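Side-chain contact in ferredoxin-thioredoxin reductase subunit A2, chloroplastic (Arabidopsis thaliana, PDB 7C2B), which probably serves as the variable subunit of the reductase that passes electrons from reduced ferredoxin to thioredoxins in a two-electron reduction: residues 47-50 / 51-54. Residues are numbered along the deposited sequence; the frame is centred on the assembly and turned at random.
Sequences YHVV and RVPE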
loop_
_atom_site.group_PDB
_atom_site.type_symbol
_atom_site.label_atom_id
_atom_site.label_comp_id
_atom_site.label_asym_id
_atom_site.label_seq_id
_atom_site.Cartn_x
_atom_site.Cartn_y
_atom_site.Cartn_z
ATOM N N TYR B 47 6.722 -1.440 -17.077
ATOM C CA TYR B 47 7.994 -0.755 -17.223
ATOM C C TYR B 47 9.199 -1.655 -17.005
ATOM O O TYR B 47 10.330 -1.176 -17.121
ATOM C CB TYR B 47 8.048 0.434 -16.250
ATOM C CG TYR B 47 6.946 1.430 -16.523
ATOM C CD1 TYR B 47 7.094 2.397 -17.513
ATOM C CD2 TYR B 47 5.751 1.389 -15.824
ATOM C CE1 TYR B 47 6.090 3.301 -17.788
ATOM C CE2 TYR B 47 4.739 2.291 -16.098
ATOM C CZ TYR B 47 4.922 3.244 -17.089
ATOM O OH TYR B 47 3.921 4.144 -17.373
ATOM N N HIS B 48 8.999 -2.938 -16.712
ATOM C CA HIS B 48 10.084 -3.831 -16.323
ATOM C C HIS B 48 10.566 -4.745 -17.446
ATOM O O HIS B 48 11.417 -5.598 -17.196
ATOM C CB HIS B 48 9.643 -4.696 -15.138
ATOM C CG HIS B 48 8.503 -5.609 -15.469
ATOM N ND1 HIS B 48 7.301 -5.143 -15.959
ATOM C CD2 HIS B 48 8.396 -6.956 -15.422
ATOM C CE1 HIS B 48 6.494 -6.165 -16.180
ATOM N NE2 HIS B 48 7.136 -7.276 -15.870
ATOM N N VAL B 49 10.035 -4.619 -18.660
ATOM C CA VAL B 49 10.431 -5.535 -19.721
ATOM C C VAL B 49 11.824 -5.153 -20.198
ATOM O O VAL B 49 12.110 -3.975 -20.440
ATOM C CB VAL B 49 9.400 -5.524 -20.860
ATOM C CG1 VAL B 49 9.813 -6.479 -21.963
ATOM C CG2 VAL B 49 8.046 -5.922 -20.319
ATOM N N VAL B 50 12.710 -6.145 -20.298
ATOM C CA VAL B 50 14.131 -5.852 -20.493
ATOM C C VAL B 50 14.320 -5.089 -21.795
ATOM O O VAL B 50 13.890 -5.541 -22.863
ATOM C CB VAL B 50 14.955 -7.140 -20.470
ATOM C CG1 VAL B 50 16.391 -6.856 -20.891
ATOM C CG2 VAL B 50 14.903 -7.774 -19.082
ATOM N N ARG B 51 14.922 -3.904 -21.695
ATOM C CA ARG B 51 15.262 -3.049 -22.827
ATOM C C ARG B 51 14.029 -2.593 -23.603
ATOM O O ARG B 51 14.133 -2.184 -24.764
ATOM C CB ARG B 51 16.271 -3.743 -23.760
ATOM C CG ARG B 51 17.710 -3.720 -23.237
ATOM C CD ARG B 51 18.711 -4.308 -24.247
ATOM N NE ARG B 51 18.428 -5.708 -24.568
ATOM C CZ ARG B 51 18.807 -6.743 -23.819
ATOM N NH1 ARG B 51 19.495 -6.539 -22.702
ATOM N NH2 ARG B 51 18.499 -7.983 -24.186
ATOM N N VAL B 52 12.853 -2.659 -22.987
ATOM C CA VAL B 52 11.656 -2.037 -23.546
ATOM C C VAL B 52 11.081 -1.111 -22.487
ATOM O O VAL B 52 10.383 -1.581 -21.580
ATOM C CB VAL B 52 10.614 -3.078 -23.968
ATOM C CG1 VAL B 52 9.614 -2.458 -24.945
ATOM C CG2 VAL B 52 11.303 -4.287 -24.539
ATOM N N PRO B 53 11.345 0.192 -22.562
ATOM C CA PRO B 53 10.977 1.082 -21.452
ATOM C C PRO B 53 9.504 1.054 -21.072
ATOM O O PRO B 53 9.191 1.222 -19.889
ATOM C CB PRO B 53 11.396 2.458 -21.974
ATOM C CG PRO B 53 12.578 2.149 -22.853
ATOM C CD PRO B 53 12.214 0.862 -23.545
ATOM N N GLU B 54 8.591 0.859 -22.022
ATOM C CA GLU B 54 7.166 0.947 -21.718
ATOM C C GLU B 54 6.414 0.034 -22.668
ATOM O O GLU B 54 6.632 0.089 -23.879
ATOM C CB GLU B 54 6.653 2.388 -21.840
ATOM C CG GLU B 54 5.233 2.586 -21.288
ATOM C CD GLU B 54 4.641 3.968 -21.591
ATOM O OE1 GLU B 54 5.340 4.983 -21.400
ATOM O OE2 GLU B 54 3.466 4.041 -22.013
HETATM O O HOH W 1 11.140 1.389 -17.962
HETATM O O HOH W 2 8.497 -2.440 -19.996
#
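Val49 and Val52 close a type II beta turn: Val52 N donates to Val49 O at 3.0 Å. Arg51 takes the positive phi that this turn requires, and the chain doubles back, with 47-50 and 51-54 running 160° apart. Beyond the turn, water replaces direct backbone pairing. One molecule accepts from Val49 N and donates to Val52 O, while a second donates to Tyr47 O and, at 2.7 Å, to Pro53 O. Val49 and Val52 point the same way, and Val49 CG1 meets Val52 CG2 at 3.7 Å; the buried Val49 also packs on Val96 and Phe98 of strand 94-102. Residues 47-54 form the loop of a beta-hairpin whose short strands, 45-46 and 55-56, pair antiparallel, an excursion at the surface of the SH3-like beta domain. At its bend, the bent Arg51 chain (chi3 -61°) brings the guanidinium alongside Val50, whose CG1 sits over one face toward the rim, 3.6 Å from Arg51 NH1. Val50 O accepts a hydrogen bond from Arg93 NH1. At the open end, Tyr47 and Glu54 lie side by side, ring and carboxylate planes 57° apart. The extended Glu54 chain runs alongside the ring, with CG 3.7 Å from Tyr47 CE1, and Pro53 O approaches Tyr47 CD1 obliquely at 3.4 Å. With an alanine at Tyr47, the aliphatic part of Glu54 would probably lose its aromatic neighbour and be freer to turn. Tyr47 also makes backbone hydrogen bonds to a chain of another protein, whose basic side chain packs on it.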